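PDB 4DA2: sugar fermentation stimulation protein homolog from Pyrococcus furiosus, which probably binds DNA, and joins an OB fold to a PD-(D/E)xK nuclease-type domain in which two calcium ions are bound. Local coordinates for residues A[41-46]-A[134-139]; A[141-146]-A[176-181]. The protein carries 1 engineered substitution. One frame throughout, in Å; residues are numbered along the deposited sequence.

How the interactions relate
Interaction 1 sets an OB-domain loop, 41-46, against strand 127-139; interaction 2 lays the loop 176-181 on strand 142-145, its antiparallel neighbour in the nuclease-type sheet. Their centres are about 8 Å apart, and R138 ties them together: its NH2 lies 2.8 Å from P179 O and its NH1 3.0 Å from N180 O, both probable hydrogen bonds. L178 packs on the same strand, its CD2 methyl lying 3.3 Å from the carbonyl oxygen V136 O. Neither contact lines the metal site. V136 (side chain) and G176 are each about 13 Å from a bound calcium ion, although the calcium ligands E131 and T132 come just before 134-139 on the same strand.

Interaction 1: A[41-46]-A[134-139]; sequences GRLNEF and SAVLRE
V136 meets both L43 and F46, and through it the loop between strands 31-36 and 52-57 of the OB domain rests on the PD-(D/E)xK domain. The loop is shaped by a type I turn, closed by a 3.0 Å bond from F46 N to L43 O, which presents L43, E45 and F46 to the strand. Outside partners help position it: D147 accepts from the backbone N of both R42 and L43.

V136 comes first along the strand, just past the calcium ligands E131 and T132. Its CG2 packs against CD1 of L43 at 3.9 Å, the two side chains crossing at a slant. Its carbonyl turns to F46: V136 O sits at the edge of the ring, near the ring plane, 3.4 Å from CE2. The phenyl thus offers its rim to the strand, while its ring also meets F70 of the OB domain, the planes only about 20° apart.

L137 is next. Chi1 of 179° sets its CG anti to the backbone N; of the methyls beyond it, CD1 lies 3.9 Å from E45 OE2, the two side chains crossing at about a right angle. The E45 chain is extended as far as CD, which is anti to CA (chi2 173°). No direct hydrogen bond joins the two segments.

R138 supplies the polar link, but through its backbone. Its guanidinium is engaged by D72 of the OB domain in a salt bridge, a second tie between the domains, and R138 NE stays 6.7 Å from E45 OE1. A single water bridges instead: it accepts from R138 N at 2.7 Å and donates to E45 OE1, also at 2.7 Å.

Interaction 2: A[141-146]-A[176-181]; sequences EYAMYP and GALPNV
V181 drapes its side chain over the backbone of E141 to A143, and it is the residue of 176-181 most covered by this strand. Its CB comes first, 3.4 Å from E141 O, with the V181 CA close to the same oxygen. CG1, anti to the carbonyl carbon of V181 (chi1 -75°), reaches Y142 O at 3.6 Å and lies against that peptide. CG2, held between the backbone N and the carbonyl carbon, meets the A143 methyl at 4.2 Å.

In the PD-(D/E)xK sheet, 176-181 leaves strand 169-176, passes by strands 127-139 and 142-145, and leads into strand 183-186, which runs parallel to 142-145. The regular strand bonds begin just beyond V181, E141 and A143 pairing with S182, K183 and K185. V181 itself forms no hydrogen bond to 141-146; its carbonyl oxygen goes to R224 NH2.

A143 CB has further apolar company: G176 CA lies 3.9 Å away, with L178 CD1 a looser neighbour at 4.5 Å. At the solvent-exposed end, E141 bends at chi2 (-66°), and its carboxylate lies beside the N180-V181 backbone. OE1 bonds to S182 OG, and OE2 stands 3.8 Å from N180 O.

Interaction 1: A[41-46]-A[134-139]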
loop_
_atom_site.group_PDB
_atom_site.type_symbol
_atom_site.label_atom_id
_atom_site.label_comp_id
_atom_site.label_asym_id
_atom_site.label_seq_id
_atom_site.Cartn_x
_atom_site.Cartn_y
_atom_site.Cartn_z
ATOM N N GLY A 41 0.039 8.342 -5.867
ATOM C CA GLY A 41 -1.044 9.172 -5.326
ATOM C C GLY A 41 -0.669 10.637 -5.132
ATOM O O GLY A 41 0.513 11.005 -5.138
ATOM N N ARG A 42 -1.678 11.487 -4.953
ATOM C CA ARG A 42 -1.408 12.905 -4.729
ATOM C C ARG A 42 -0.832 13.120 -3.346
ATOM O O ARG A 42 0.008 13.999 -3.162
ATOM C CB ARG A 42 -2.658 13.779 -4.917
ATOM C CG ARG A 42 -3.308 13.574 -6.255
ATOM C CD ARG A 42 -4.061 14.780 -6.758
ATOM N NE ARG A 42 -4.637 14.444 -8.054
ATOM C CZ ARG A 42 -5.140 15.310 -8.923
ATOM N NH1 ARG A 42 -5.152 16.614 -8.663
ATOM N NH2 ARG A 42 -5.629 14.859 -10.069
ATOM N N LEU A 43 -1.288 12.310 -2.385
ATOM C CA LEU A 43 -0.891 12.453 -0.984
ATOM C C LEU A 43 -0.959 13.915 -0.530
ATOM O O LEU A 43 -0.105 14.382 0.225
ATOM C CB LEU A 43 0.515 11.877 -0.734
ATOM C CG LEU A 43 0.850 10.385 -0.822
ATOM C CD1 LEU A 43 -0.358 9.506 -0.549
ATOM C CD2 LEU A 43 1.482 10.066 -2.157
ATOM N N ASN A 44 -1.989 14.628 -0.981
ATOM C CA ASN A 44 -2.171 16.048 -0.639
ATOM C C ASN A 44 -2.229 16.357 0.853
ATOM O O ASN A 44 -1.752 17.401 1.285
ATOM C CB ASN A 44 -3.418 16.616 -1.333
ATOM C CG ASN A 44 -3.102 17.250 -2.675
ATOM O OD1 ASN A 44 -2.019 17.809 -2.880
ATOM N ND2 ASN A 44 -4.054 17.178 -3.596
ATOM N N GLU A 45 -2.807 15.458 1.647
ATOM C CA GLU A 45 -2.868 15.699 3.085
ATOM C C GLU A 45 -1.524 15.495 3.825
ATOM O O GLU A 45 -1.330 16.021 4.926
ATOM C CB GLU A 45 -4.047 14.965 3.724
ATOM C CG GLU A 45 -5.381 15.523 3.206
ATOM C CD GLU A 45 -6.606 14.742 3.659
ATOM O OE1 GLU A 45 -6.573 14.127 4.746
ATOM O OE2 GLU A 45 -7.614 14.763 2.924
ATOM N N PHE A 46 -0.594 14.781 3.192
ATOM C CA PHE A 46 0.714 14.505 3.788
ATOM C C PHE A 46 1.797 15.443 3.279
ATOM O O PHE A 46 2.659 15.853 4.064
ATOM C CB PHE A 46 1.184 13.061 3.525
ATOM C CG PHE A 46 0.455 12.019 4.355
ATOM C CD1 PHE A 46 0.455 12.097 5.752
ATOM C CD2 PHE A 46 -0.247 10.992 3.735
ATOM C CE1 PHE A 46 -0.225 11.142 6.521
ATOM C CE2 PHE A 46 -0.935 10.036 4.490
ATOM C CZ PHE A 46 -0.921 10.110 5.883
ATOM N N SER A 134 -2.164 0.737 -2.115
ATOM C CA SER A 134 -2.009 1.656 -0.992
ATOM C C SER A 134 -3.339 2.318 -0.652
ATOM O O SER A 134 -4.016 2.862 -1.537
ATOM C CB SER A 134 -0.998 2.736 -1.339
ATOM O OG SER A 134 -0.852 3.659 -0.254
ATOM N N ALA A 135 -3.694 2.292 0.631
ATOM C CA ALA A 135 -4.890 3.000 1.109
ATOM C C ALA A 135 -4.572 3.878 2.298
ATOM O O ALA A 135 -4.787 3.499 3.455
ATOM C CB ALA A 135 -6.014 2.003 1.453
ATOM N N VAL A 136 -4.014 5.047 2.023
ATOM C CA VAL A 136 -3.534 5.909 3.110
ATOM C C VAL A 136 -4.259 7.265 3.141
ATOM O O VAL A 136 -3.769 8.240 3.758
ATOM C CB VAL A 136 -1.975 6.040 3.143
ATOM C CG1 VAL A 136 -1.339 4.663 3.495
ATOM C CG2 VAL A 136 -1.418 6.579 1.816
ATOM N N LEU A 137 -5.412 7.321 2.483
ATOM C CA LEU A 137 -6.289 8.486 2.565
ATOM C C LEU A 137 -7.299 8.249 3.684
ATOM O O LEU A 137 -7.981 7.223 3.700
ATOM C CB LEU A 137 -6.997 8.723 1.226
ATOM C CG LEU A 137 -7.979 9.906 1.168
ATOM C CD1 LEU A 137 -7.271 11.263 1.280
ATOM C CD2 LEU A 137 -8.870 9.853 -0.058
ATOM N N ARG A 138 -7.366 9.168 4.644
ATOM C CA ARG A 138 -8.182 8.958 5.833
ATOM C C ARG A 138 -9.474 9.734 5.779
ATOM O O ARG A 138 -9.490 10.911 5.427
ATOM C CB ARG A 138 -7.421 9.381 7.088
ATOM C CG ARG A 138 -8.289 9.430 8.372
ATOM C CD ARG A 138 -7.612 10.190 9.504
ATOM N NE ARG A 138 -6.274 9.679 9.769
ATOM C CZ ARG A 138 -6.001 8.579 10.469
ATOM N NH1 ARG A 138 -6.986 7.854 10.992
ATOM N NH2 ARG A 138 -4.740 8.195 10.631
ATOM N N GLU A 139 -10.551 9.057 6.136
ATOM C CA GLU A 139 -11.810 9.721 6.475
ATOM C C GLU A 139 -12.317 9.088 7.759
ATOM O O GLU A 139 -12.906 8.005 7.745
ATOM C CB GLU A 139 -12.851 9.593 5.369
ATOM C CG GLU A 139 -14.174 10.301 5.702
ATOM C CD GLU A 139 -15.319 9.838 4.828
ATOM O OE1 GLU A 139 -15.335 10.189 3.623
ATOM O OE2 GLU A 139 -16.205 9.129 5.357
HETATM O O HOH W 1 -5.929 11.459 4.636
#

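Interaction 2: A[141-146]-A[176-181]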
loop_
_atom_site.group_PDB
_atom_site.type_symbol
_atom_site.label_atom_id
_atom_site.label_comp_id
_atom_site.label_asym_id
_atom_site.label_seq_id
_atom_site.Cartn_x
_atom_site.Cartn_y
_atom_site.Cartn_z
ATOM N N GLU A 141 -12.592 6.855 10.639
ATOM C CA GLU A 141 -12.079 5.528 10.941
ATOM C C GLU A 141 -11.725 4.749 9.676
ATOM O O GLU A 141 -11.277 3.604 9.767
ATOM C CB GLU A 141 -13.111 4.747 11.765
ATOM C CG GLU A 141 -13.019 5.038 13.286
ATOM C CD GLU A 141 -11.718 4.551 13.910
ATOM O OE1 GLU A 141 -11.292 3.425 13.591
ATOM O OE2 GLU A 141 -11.119 5.288 14.723
ATOM N N TYR A 142 -11.958 5.350 8.508
ATOM C CA TYR A 142 -11.733 4.652 7.227
ATOM C C TYR A 142 -10.351 4.965 6.649
ATOM O O TYR A 142 -9.912 6.115 6.687
ATOM C CB TYR A 142 -12.781 5.041 6.168
ATOM C CG TYR A 142 -14.183 4.580 6.489
ATOM C CD1 TYR A 142 -14.679 3.373 5.975
ATOM C CD2 TYR A 142 -15.018 5.348 7.302
ATOM C CE1 TYR A 142 -15.986 2.936 6.282
ATOM C CE2 TYR A 142 -16.311 4.932 7.604
ATOM C CZ TYR A 142 -16.787 3.721 7.093
ATOM O OH TYR A 142 -18.065 3.312 7.410
ATOM N N ALA A 143 -9.677 3.931 6.144
ATOM C CA ALA A 143 -8.634 4.106 5.112
ATOM C C ALA A 143 -9.320 4.007 3.765
ATOM O O ALA A 143 -10.262 3.201 3.593
ATOM C CB ALA A 143 -7.598 3.024 5.237
ATOM N N MET A 144 -8.855 4.801 2.799
ATOM C CA MET A 144 -9.487 4.853 1.490
ATOM C C MET A 144 -8.531 4.793 0.321
ATOM O O MET A 144 -7.310 5.136 0.439
ATOM C CB MET A 144 -10.374 6.096 1.383
ATOM C CG MET A 144 -11.390 6.163 2.494
ATOM S SD MET A 144 -12.628 7.410 2.078
ATOM C CE MET A 144 -11.634 8.920 1.993
ATOM N N TYR A 145 -9.079 4.318 -0.804
ATOM C CA TYR A 145 -8.369 4.303 -2.076
ATOM C C TYR A 145 -9.343 4.611 -3.194
ATOM O O TYR A 145 -10.492 4.151 -3.149
ATOM C CB TYR A 145 -7.694 2.940 -2.282
ATOM C CG TYR A 145 -7.259 2.659 -3.701
ATOM C CD1 TYR A 145 -5.929 2.903 -4.116
ATOM C CD2 TYR A 145 -8.170 2.183 -4.640
ATOM C CE1 TYR A 145 -5.528 2.624 -5.430
ATOM C CE2 TYR A 145 -7.783 1.905 -5.972
ATOM C CZ TYR A 145 -6.465 2.119 -6.343
ATOM O OH TYR A 145 -6.107 1.853 -7.638
ATOM N N PRO A 146 -8.896 5.362 -4.223
ATOM C CA PRO A 146 -7.572 5.999 -4.324
ATOM C C PRO A 146 -7.759 7.458 -3.932
ATOM O O PRO A 146 -8.880 7.840 -3.587
ATOM C CB PRO A 146 -7.270 5.890 -5.813
ATOM C CG PRO A 146 -8.604 6.060 -6.448
ATOM C CD PRO A 146 -9.614 5.417 -5.508
ATOM N N GLY A 176 -4.023 -0.489 4.389
ATOM C CA GLY A 176 -4.430 0.688 5.171
ATOM C C GLY A 176 -3.317 0.988 6.146
ATOM O O GLY A 176 -3.447 0.785 7.373
ATOM N N ALA A 177 -2.193 1.449 5.591
ATOM C CA ALA A 177 -0.985 1.737 6.361
ATOM C C ALA A 177 -1.033 3.073 7.111
ATOM O O ALA A 177 -0.048 3.844 7.099
ATOM C CB ALA A 177 0.264 1.685 5.454
ATOM N N LEU A 178 -2.180 3.338 7.751
ATOM C CA LEU A 178 -2.392 4.508 8.608
ATOM C C LEU A 178 -2.665 3.992 10.004
ATOM O O LEU A 178 -3.368 3.002 10.146
ATOM C CB LEU A 178 -3.694 5.231 8.194
ATOM C CG LEU A 178 -3.822 5.968 6.868
ATOM C CD1 LEU A 178 -5.218 6.481 6.725
ATOM C CD2 LEU A 178 -2.829 7.108 6.744
ATOM N N PRO A 179 -2.164 4.686 11.038
ATOM C CA PRO A 179 -2.615 4.348 12.389
ATOM C C PRO A 179 -4.076 4.790 12.559
ATOM O O PRO A 179 -4.588 5.621 11.783
ATOM C CB PRO A 179 -1.694 5.199 13.291
ATOM C CG PRO A 179 -1.363 6.410 12.422
ATOM C CD PRO A 179 -1.247 5.849 11.024
ATOM N N ASN A 180 -4.737 4.208 13.554
ATOM C CA ASN A 180 -6.109 4.573 13.962
ATOM C C ASN A 180 -7.150 4.578 12.843
ATOM O O ASN A 180 -7.899 5.531 12.667
ATOM C CB ASN A 180 -6.128 5.907 14.733
ATOM C CG ASN A 180 -5.147 5.913 15.883
ATOM O OD1 ASN A 180 -3.961 6.176 15.687
ATOM N ND2 ASN A 180 -5.620 5.566 17.080
ATOM N N VAL A 181 -7.179 3.503 12.077
ATOM C CA VAL A 181 -8.284 3.260 11.179
ATOM C C VAL A 181 -8.725 1.841 11.465
ATOM O O VAL A 181 -7.908 1.009 11.871
ATOM C CB VAL A 181 -7.898 3.420 9.658
ATOM C CG1 VAL A 181 -7.744 4.893 9.263
ATOM C CG2 VAL A 181 -6.659 2.585 9.302
#